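Long-range contacts in probable sulfate-binding lipoprotein SubI (Mycobacterium tuberculosis, PDB 6DDN), which probably binds sulfate outside the cell membrane as the lipid-anchored solute-binding component of a sulfate uptake system: residues 53-59 and 104-110; 69-73 and 279-284; 95-99 and 116-120. All coordinates share one frame; numbering follows the deposited sequence.

Interaction 1 of 3, residues 53-59 and 104-110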
loop_
_atom_site.group_PDB
_atom_site.type_symbol
_atom_site.label_atom_id
_atom_site.label_comp_id
_atom_site.label_asym_id
_atom_site.label_seq_id
_atom_site.Cartn_x
_atom_site.Cartn_y
_atom_site.Cartn_z
ATOM N N SER A 53 20.607 -15.669 -6.259
ATOM C CA SER A 53 19.668 -15.349 -5.195
ATOM C C SER A 53 19.484 -13.840 -5.113
ATOM O O SER A 53 20.467 -13.092 -5.075
ATOM C CB SER A 53 20.171 -15.900 -3.857
ATOM O OG SER A 53 19.247 -15.643 -2.821
ATOM N N ILE A 54 18.227 -13.396 -5.088
ATOM C CA ILE A 54 17.892 -11.984 -4.944
ATOM C C ILE A 54 16.957 -11.823 -3.755
ATOM O O ILE A 54 16.172 -12.719 -3.428
ATOM C CB ILE A 54 17.249 -11.398 -6.222
ATOM C CG1 ILE A 54 16.062 -12.252 -6.667
ATOM C CG2 ILE A 54 18.282 -11.283 -7.334
ATOM C CD1 ILE A 54 15.261 -11.641 -7.797
ATOM N N THR A 55 17.041 -10.665 -3.106
ATOM C CA THR A 55 16.261 -10.373 -1.912
ATOM C C THR A 55 15.352 -9.183 -2.170
ATOM O O THR A 55 15.820 -8.114 -2.578
ATOM C CB THR A 55 17.168 -10.084 -0.714
ATOM O OG1 THR A 55 17.888 -11.272 -0.364
ATOM C CG2 THR A 55 16.341 -9.625 0.476
ATOM N N LEU A 56 14.059 -9.372 -1.928
ATOM C CA LEU A 56 13.076 -8.304 -2.025
ATOM C C LEU A 56 12.738 -7.818 -0.622
ATOM O O LEU A 56 12.228 -8.591 0.199
ATOM C CB LEU A 56 11.812 -8.781 -2.740
ATOM C CG LEU A 56 10.643 -7.794 -2.680
ATOM C CD1 LEU A 56 10.953 -6.536 -3.476
ATOM C CD2 LEU A 56 9.373 -8.441 -3.182
ATOM N N VAL A 57 13.031 -6.554 -0.348
ATOM C CA VAL A 57 12.626 -5.901 0.890
ATOM C C VAL A 57 11.348 -5.136 0.586
ATOM O O VAL A 57 11.378 -4.092 -0.076
ATOM C CB VAL A 57 13.725 -4.980 1.436
ATOM C CG1 VAL A 57 13.207 -4.174 2.619
ATOM C CG2 VAL A 57 14.941 -5.796 1.842
ATOM N N ALA A 58 10.218 -5.659 1.049
ATOM C CA ALA A 58 8.914 -5.085 0.761
ATOM C C ALA A 58 8.259 -4.603 2.047
ATOM O O ALA A 58 8.728 -4.874 3.156
ATOM C CB ALA A 58 8.008 -6.097 0.048
ATOM N N TYR A 59 7.150 -3.880 1.886
ATOM C CA TYR A 59 6.419 -3.365 3.037
ATOM C C TYR A 59 5.574 -4.467 3.674
ATOM O O TYR A 59 5.836 -5.654 3.462
ATOM C CB TYR A 59 5.570 -2.146 2.647
ATOM C CG TYR A 59 4.518 -2.362 1.577
ATOM C CD1 TYR A 59 4.871 -2.605 0.255
ATOM C CD2 TYR A 59 3.168 -2.277 1.885
ATOM C CE1 TYR A 59 3.907 -2.787 -0.723
ATOM C CE2 TYR A 59 2.201 -2.453 0.916
ATOM C CZ TYR A 59 2.573 -2.712 -0.384
ATOM O OH TYR A 59 1.600 -2.889 -1.343
ATOM N N ALA A 104 19.520 -5.834 0.087
ATOM C CA ALA A 104 18.328 -5.763 -0.742
ATOM C C ALA A 104 18.752 -5.707 -2.198
ATOM O O ALA A 104 19.720 -5.024 -2.543
ATOM C CB ALA A 104 17.470 -4.541 -0.393
ATOM N N ASP A 105 18.033 -6.445 -3.041
ATOM C CA ASP A 105 18.188 -6.332 -4.481
ATOM C C ASP A 105 17.013 -5.633 -5.145
ATOM O O ASP A 105 17.177 -5.081 -6.237
ATOM C CB ASP A 105 18.380 -7.721 -5.107
ATOM C CG ASP A 105 19.593 -8.449 -4.549
ATOM O OD1 ASP A 105 20.727 -8.151 -4.981
ATOM O OD2 ASP A 105 19.413 -9.320 -3.672
ATOM N N LEU A 106 15.844 -5.632 -4.505
ATOM C CA LEU A 106 14.681 -4.898 -4.977
ATOM C C LEU A 106 13.929 -4.338 -3.783
ATOM O O LEU A 106 13.877 -4.955 -2.715
ATOM C CB LEU A 106 13.732 -5.779 -5.796
ATOM C CG LEU A 106 14.171 -6.167 -7.203
ATOM C CD1 LEU A 106 14.390 -7.667 -7.282
ATOM C CD2 LEU A 106 13.132 -5.715 -8.212
ATOM N N VAL A 107 13.340 -3.163 -3.976
ATOM C CA VAL A 107 12.504 -2.530 -2.968
ATOM C C VAL A 107 11.093 -2.420 -3.519
ATOM O O VAL A 107 10.902 -2.148 -4.708
ATOM C CB VAL A 107 13.042 -1.145 -2.557
ATOM C CG1 VAL A 107 14.148 -1.312 -1.542
ATOM C CG2 VAL A 107 13.534 -0.378 -3.774
ATOM N N ASN A 108 10.110 -2.653 -2.653
ATOM C CA ASN A 108 8.697 -2.486 -2.991
ATOM C C ASN A 108 8.023 -1.941 -1.737
ATOM O O ASN A 108 7.736 -2.694 -0.804
ATOM C CB ASN A 108 8.065 -3.796 -3.443
ATOM C CG ASN A 108 6.561 -3.695 -3.591
ATOM O OD1 ASN A 108 5.814 -4.517 -3.061
ATOM N ND2 ASN A 108 6.106 -2.680 -4.315
ATOM N N PHE A 109 7.780 -0.637 -1.713
ATOM C CA PHE A 109 7.334 0.034 -0.504
ATOM C C PHE A 109 5.907 0.540 -0.663
ATOM O O PHE A 109 5.350 0.588 -1.762
ATOM C CB PHE A 109 8.292 1.175 -0.147
ATOM C CG PHE A 109 9.638 0.699 0.311
ATOM C CD1 PHE A 109 9.755 -0.478 1.034
ATOM C CD2 PHE A 109 10.786 1.412 0.009
ATOM C CE1 PHE A 109 10.991 -0.931 1.459
ATOM C CE2 PHE A 109 12.027 0.964 0.432
ATOM C CZ PHE A 109 12.128 -0.210 1.156
ATOM N N SER A 110 5.312 0.904 0.474
ATOM C CA SER A 110 3.923 1.349 0.479
ATOM C C SER A 110 3.759 2.672 -0.255
ATOM O O SER A 110 2.787 2.859 -0.996
ATOM C CB SER A 110 3.422 1.475 1.918
ATOM O OG SER A 110 2.154 2.104 1.962
#
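Thr55 and Asp105 start the pairing of two parallel strands with a two-way clasp. The Asp105 backbone N donates to Thr55 O (2.8 Å), while its carboxylate OD2 receives Thr55 N (2.8 Å) from the anti side, 15° out of the carboxylate plane. Aspartate suits this place because its short carboxylate reaches back to accept Thr55 N; its second oxygen, OD1, is held by Ser271. Thr55 O also accepts from Leu106 N, so two successive amides grip one carbonyl. The parallel bonding then runs on through Val57 N to Leu106 O (3.0 Å), Asn108 N to Val57 O (3.2 Å) and Tyr59 N to Asn108 O (3.0 Å).

Apolar contacts occupy both faces of the pair. On the one bearing Leu56 and Leu106, Leu56 CD1 packs on Leu106 CB at 3.7 Å, and the same face carries Ala58 and Asn108. The amide of Asn108 is fixed at both ends, OD1 by Trp66 and ND2 by Pro264 O. On the face of Val57 and Val107, the CG2 branch of Val57 meets Ala104 CB (3.6 Å), a methyl small enough to leave room for helix 91-99.

The Tyr59 ring closes the far end. With CG of Tyr59 set between its backbone N and carbonyl carbon (chi1 60°), the ring lies over the backbone of Ser110, whose CB makes an off-centre CH-pi contact. Ser110 OG bonds to Tyr236, and a sulfate lies about 3 Å from its side chain, consistent with the ligand pocket.

Strand 53-58 thus sits between strands 83-88 and 106-108, all parallel and linked through helices: the beta-alpha-beta topology with 2-1-3 strand order of type 2 periplasmic binding proteins.

Interaction 2 of 3, residues 69-73 and 279-284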
loop_
_atom_site.group_PDB
_atom_site.type_symbol
_atom_site.label_atom_id
_atom_site.label_comp_id
_atom_site.label_asym_id
_atom_site.label_seq_id
_atom_site.Cartn_x
_atom_site.Cartn_y
_atom_site.Cartn_z
ATOM N N VAL A 69 3.496 -14.358 -7.603
ATOM C CA VAL A 69 4.246 -13.958 -8.786
ATOM C C VAL A 69 5.587 -14.683 -8.854
ATOM O O VAL A 69 6.049 -15.056 -9.940
ATOM C CB VAL A 69 4.419 -12.428 -8.795
ATOM C CG1 VAL A 69 5.682 -12.030 -9.536
ATOM C CG2 VAL A 69 3.199 -11.762 -9.408
ATOM N N ILE A 70 6.228 -14.900 -7.702
ATOM C CA ILE A 70 7.547 -15.538 -7.694
ATOM C C ILE A 70 7.517 -16.931 -8.313
ATOM O O ILE A 70 8.395 -17.230 -9.141
ATOM C CB ILE A 70 8.129 -15.531 -6.268
ATOM C CG1 ILE A 70 8.460 -14.100 -5.838
ATOM C CG2 ILE A 70 9.366 -16.414 -6.189
ATOM C CD1 ILE A 70 8.582 -13.927 -4.340
ATOM N N PRO A 71 6.570 -17.820 -7.977
ATOM C CA PRO A 71 6.509 -19.103 -8.698
ATOM C C PRO A 71 6.343 -18.938 -10.198
ATOM O O PRO A 71 6.953 -19.689 -10.971
ATOM C CB PRO A 71 5.299 -19.803 -8.064
ATOM C CG PRO A 71 5.196 -19.211 -6.709
ATOM C CD PRO A 71 5.585 -17.775 -6.880
ATOM N N ALA A 72 5.535 -17.970 -10.637
ATOM C CA ALA A 72 5.413 -17.706 -12.067
ATOM C C ALA A 72 6.719 -17.180 -12.641
ATOM O O ALA A 72 7.099 -17.529 -13.766
ATOM C CB ALA A 72 4.281 -16.714 -12.326
ATOM N N PHE A 73 7.417 -16.332 -11.887
ATOM C CA PHE A 73 8.729 -15.869 -12.316
ATOM C C PHE A 73 9.700 -17.036 -12.438
ATOM O O PHE A 73 10.414 -17.165 -13.438
ATOM C CB PHE A 73 9.249 -14.823 -11.330
ATOM C CG PHE A 73 10.642 -14.354 -11.618
ATOM C CD1 PHE A 73 10.953 -13.762 -12.830
ATOM C CD2 PHE A 73 11.638 -14.492 -10.667
ATOM C CE1 PHE A 73 12.236 -13.322 -13.090
ATOM C CE2 PHE A 73 12.918 -14.049 -10.921
ATOM C CZ PHE A 73 13.220 -13.467 -12.134
ATOM N N ALA A 279 15.410 -8.369 -14.243
ATOM C CA ALA A 279 14.493 -9.354 -14.804
ATOM C C ALA A 279 13.282 -9.549 -13.903
ATOM O O ALA A 279 12.146 -9.636 -14.386
ATOM C CB ALA A 279 15.220 -10.682 -15.025
ATOM N N PHE A 280 13.499 -9.600 -12.588
ATOM C CA PHE A 280 12.387 -9.779 -11.662
ATOM C C PHE A 280 11.489 -8.552 -11.612
ATOM O O PHE A 280 10.278 -8.683 -11.395
ATOM C CB PHE A 280 12.911 -10.104 -10.264
ATOM C CG PHE A 280 11.843 -10.539 -9.306
ATOM C CD1 PHE A 280 10.861 -11.427 -9.704
ATOM C CD2 PHE A 280 11.821 -10.064 -8.008
ATOM C CE1 PHE A 280 9.877 -11.833 -8.824
ATOM C CE2 PHE A 280 10.837 -10.467 -7.123
ATOM C CZ PHE A 280 9.866 -11.352 -7.532
ATOM N N ARG A 281 12.050 -7.357 -11.808
ATOM C CA ARG A 281 11.228 -6.153 -11.818
ATOM C C ARG A 281 10.410 -6.058 -13.100
ATOM O O ARG A 281 9.206 -5.772 -13.061
ATOM C CB ARG A 281 12.103 -4.911 -11.652
ATOM C CG ARG A 281 11.315 -3.613 -11.711
ATOM C CD ARG A 281 12.164 -2.469 -12.222
ATOM N NE ARG A 281 12.479 -2.619 -13.639
ATOM C CZ ARG A 281 13.493 -2.009 -14.246
ATOM N NH1 ARG A 281 14.292 -1.205 -13.557
ATOM N NH2 ARG A 281 13.710 -2.204 -15.541
ATOM N N ASN A 282 11.050 -6.290 -14.249
ATOM C CA ASN A 282 10.345 -6.200 -15.523
ATOM C C ASN A 282 9.280 -7.280 -15.652
ATOM O O ASN A 282 8.251 -7.059 -16.302
ATOM C CB ASN A 282 11.342 -6.292 -16.679
ATOM C CG ASN A 282 12.285 -5.101 -16.730
ATOM O OD1 ASN A 282 12.064 -4.088 -16.065
ATOM N ND2 ASN A 282 13.343 -5.217 -17.526
ATOM N N PHE A 283 9.500 -8.444 -15.036
ATOM C CA PHE A 283 8.503 -9.508 -15.084
ATOM C C PHE A 283 7.176 -9.062 -14.483
ATOM O O PHE A 283 6.120 -9.571 -14.875
ATOM C CB PHE A 283 9.027 -10.748 -14.357
ATOM C CG PHE A 283 8.072 -11.908 -14.368
ATOM C CD1 PHE A 283 7.946 -12.710 -15.491
ATOM C CD2 PHE A 283 7.302 -12.199 -13.253
ATOM C CE1 PHE A 283 7.070 -13.779 -15.503
ATOM C CE2 PHE A 283 6.425 -13.265 -13.259
ATOM C CZ PHE A 283 6.308 -14.056 -14.385
ATOM N N GLN A 284 7.208 -8.112 -13.544
ATOM C CA GLN A 284 5.982 -7.669 -12.888
ATOM C C GLN A 284 5.030 -6.993 -13.862
ATOM O O GLN A 284 3.806 -7.097 -13.708
ATOM C CB GLN A 284 6.315 -6.719 -11.737
ATOM C CG GLN A 284 7.258 -7.306 -10.706
ATOM C CD GLN A 284 6.845 -8.696 -10.278
ATOM O OE1 GLN A 284 5.665 -8.959 -10.044
ATOM N NE2 GLN A 284 7.813 -9.598 -10.183
#
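The side-chain amide of Gln284, packed against Val69, is secured at both its polar atoms. NE2 donates to Phe280 O one helical turn back (2.9 Å), with the acceptor close to the amide plane, and OE1 takes a hydrogen bond from Trp293 of helix 287-295. A bend at chi2 (-47°) folds the glutamine chain back for this. Held flat in this way, the amide can be buried with its polar ends satisfied and still press against a hydrocarbon: the CG1 branch of Val69 lies 3.1 Å from Gln284 OE1, a close approach, and also touches NE2.

Three phenylalanines, Phe73, Phe280 and Phe283, form an aromatic cluster between segments 69-73 and 279-284, whose axes run at 112° to each other. This steep packing joins helix 63-74, which follows the first strand of the lobe, to helix 274-284, which follows strand 257-267, so elements more than 200 residues apart are brought into contact beside the sheet. Phe73 is the middle member. CD1 of Phe280 stands 3.3 Å over one face of the Phe73 ring, toward its rim, the two planes being 45° apart. Phe283 takes its place in a different way: CA of Phe73 lies over the face of the Phe283 ring, 3.9 Å from its centroid, a CH-pi contact, while Val69 CG1 sits at that ring's edge. Interlocked from both sides, the large flat rings fill the space between segment axes that approach to 10.7 Å.

Smaller residues fill in round the rings. Ile70 extends CG1 to Phe280 CZ (3.5 Å) and also reaches Val84 of the neighbouring strand. Ala72 offers CB to Phe283 CZ (3.9 Å), and its short side chain leaves room for Gln288 and Leu292 of helix 287-295.

Interaction 3 of 3, residues 95-99 and 116-120. With SO4 (sulfate ion), chain E.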
loop_
_atom_site.group_PDB
_atom_site.type_symbol
_atom_site.label_atom_id
_atom_site.label_comp_id
_atom_site.label_asym_id
_atom_site.label_seq_id
_atom_site.Cartn_x
_atom_site.Cartn_y
_atom_site.Cartn_z
ATOM N N SER A 95 12.438 0.836 4.642
ATOM C CA SER A 95 13.208 1.780 3.839
ATOM C C SER A 95 14.472 2.218 4.569
ATOM O O SER A 95 15.551 2.284 3.970
ATOM C CB SER A 95 12.347 2.989 3.481
ATOM O OG SER A 95 13.016 3.841 2.568
ATOM N N ARG A 96 14.357 2.517 5.864
ATOM C CA ARG A 96 15.528 2.914 6.635
ATOM C C ARG A 96 16.542 1.782 6.722
ATOM O O ARG A 96 17.752 2.016 6.623
ATOM C CB ARG A 96 15.107 3.366 8.032
ATOM C CG ARG A 96 14.515 4.754 8.051
ATOM C CD ARG A 96 13.841 5.068 9.369
ATOM N NE ARG A 96 12.757 6.025 9.172
ATOM C CZ ARG A 96 11.490 5.803 9.502
ATOM N NH1 ARG A 96 10.573 6.734 9.275
ATOM N NH2 ARG A 96 11.138 4.655 10.067
ATOM N N GLY A 97 16.065 0.550 6.908
ATOM C CA GLY A 97 16.972 -0.584 6.965
ATOM C C GLY A 97 17.884 -0.663 5.758
ATOM O O GLY A 97 19.107 -0.742 5.891
ATOM N N VAL A 98 17.299 -0.638 4.558
ATOM C CA VAL A 98 18.103 -0.725 3.342
ATOM C C VAL A 98 18.974 0.515 3.185
ATOM O O VAL A 98 20.120 0.430 2.728
ATOM C CB VAL A 98 17.202 -0.938 2.115
ATOM C CG1 VAL A 98 18.049 -1.215 0.883
ATOM C CG2 VAL A 98 16.221 -2.073 2.364
ATOM N N ALA A 99 18.446 1.685 3.559
ATOM C CA ALA A 99 19.237 2.906 3.490
ATOM C C ALA A 99 20.509 2.795 4.313
ATOM O O ALA A 99 21.533 3.390 3.959
ATOM C CB ALA A 99 18.408 4.101 3.962
ATOM N N ALA A 116 12.151 7.450 -2.325
ATOM C CA ALA A 116 12.968 8.655 -2.416
ATOM C C ALA A 116 14.066 8.678 -1.362
ATOM O O ALA A 116 15.161 9.189 -1.624
ATOM C CB ALA A 116 12.084 9.896 -2.293
ATOM N N ARG A 117 13.795 8.146 -0.167
ATOM C CA ARG A 117 14.839 8.062 0.850
ATOM C C ARG A 117 16.024 7.250 0.347
ATOM O O ARG A 117 17.181 7.623 0.569
ATOM C CB ARG A 117 14.281 7.455 2.138
ATOM C CG ARG A 117 15.341 7.232 3.214
ATOM C CD ARG A 117 14.814 6.423 4.390
ATOM N NE ARG A 117 13.837 7.165 5.183
ATOM C CZ ARG A 117 12.521 7.003 5.088
ATOM N NH1 ARG A 117 11.706 7.721 5.848
ATOM N NH2 ARG A 117 12.019 6.121 4.234
ATOM N N LEU A 118 15.754 6.141 -0.346
ATOM C CA LEU A 118 16.835 5.332 -0.898
ATOM C C LEU A 118 17.537 6.040 -2.047
ATOM O O LEU A 118 18.745 5.856 -2.241
ATOM C CB LEU A 118 16.297 3.980 -1.358
ATOM C CG LEU A 118 15.668 3.129 -0.258
ATOM C CD1 LEU A 118 15.606 1.695 -0.707
ATOM C CD2 LEU A 118 16.463 3.245 1.029
ATOM N N VAL A 119 16.805 6.841 -2.823
ATOM C CA VAL A 119 17.439 7.625 -3.877
ATOM C C VAL A 119 18.353 8.680 -3.268
ATOM O O VAL A 119 19.491 8.874 -3.712
ATOM C CB VAL A 119 16.375 8.259 -4.790
ATOM C CG1 VAL A 119 17.036 8.964 -5.960
ATOM C CG2 VAL A 119 15.407 7.204 -5.288
ATOM N N LYS A 120 17.870 9.369 -2.230
ATOM C CA LYS A 120 18.688 10.333 -1.507
ATOM C C LYS A 120 19.949 9.702 -0.931
ATOM O O LYS A 120 20.935 10.410 -0.703
ATOM C CB LYS A 120 17.867 10.968 -0.382
ATOM C CG LYS A 120 18.181 12.428 -0.111
ATOM C CD LYS A 120 17.341 13.352 -0.980
ATOM C CE LYS A 120 17.606 14.814 -0.646
ATOM N NZ LYS A 120 19.052 15.161 -0.733
HETATM S S SO4 E . 14.143 9.343 8.269
HETATM O O1 SO4 E . 15.375 8.620 7.973
HETATM O O2 SO4 E . 13.222 8.466 8.986
HETATM O O3 SO4 E . 14.445 10.506 9.097
HETATM O O4 SO4 E . 13.525 9.786 7.023
#
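The guanidinium of Arg117 has CG of Arg96 over one face, and at its edge lie Ser95 OG and sulfate O4, reached by different nitrogens. NE and NH1 both point to O4, the NH1 bond being 3.0 Å long. NH2 makes a weak bond to Ser95 OG (3.0 Å) and a salt bridge to Asp114. The Arg96 guanidinium, turned 68° from the other, meets sulfate O2 at its edge through NE, at a doubtfully short distance, and weakly through NH1. Arg96 reaches the ion on a chain extended from CG to NE, whereas Arg117 bends at chi3 (-69°) to bring its edge round. Ser95 OG is bonded also to Asp114 O, so a small hydroxyl ties one helix to the other.

Behind the arginines the packing is apolar. Leu118 sends CD2 to Ala99 CB (3.6 Å) and close to Ser95 O (3.2 Å), while CD1 meets Val98 CG1. The segments, nearly parallel at 15°, bring the CA atoms of Ala99 and Leu118 closest, where a small methyl fits.

Arg96 pairs with Asp93, so each arginine has an aspartate to offset its charge. The sulfate, distinct from the one beside Ser110 and probably taken from the crystallisation liquor, would let the two cations lie close together, consistent with an incidental anion site and by itself no evidence of the transport pocket.

Interaction 1 is the buried sheet core, and the other two contacts belong to helices laid against its opposite faces. Interaction 2 touches it where Phe280 meets Ile54 and Leu106; interaction 3 does so where Val98 and Leu118 meet Val57, Ala104 and Val107. The two helix contacts do not touch each other, their nearest atoms being about 12 Å apart. Chemistry follows place: backbone hydrogen bonds dominate between the strands, aromatic rings fill the buried helix crossing of 69-73 with 279-284, and arginines gather an anion at the partly exposed pair 95-99 and 116-120. Segment 104-110 links helices 91-99 and 113-120 in the chain.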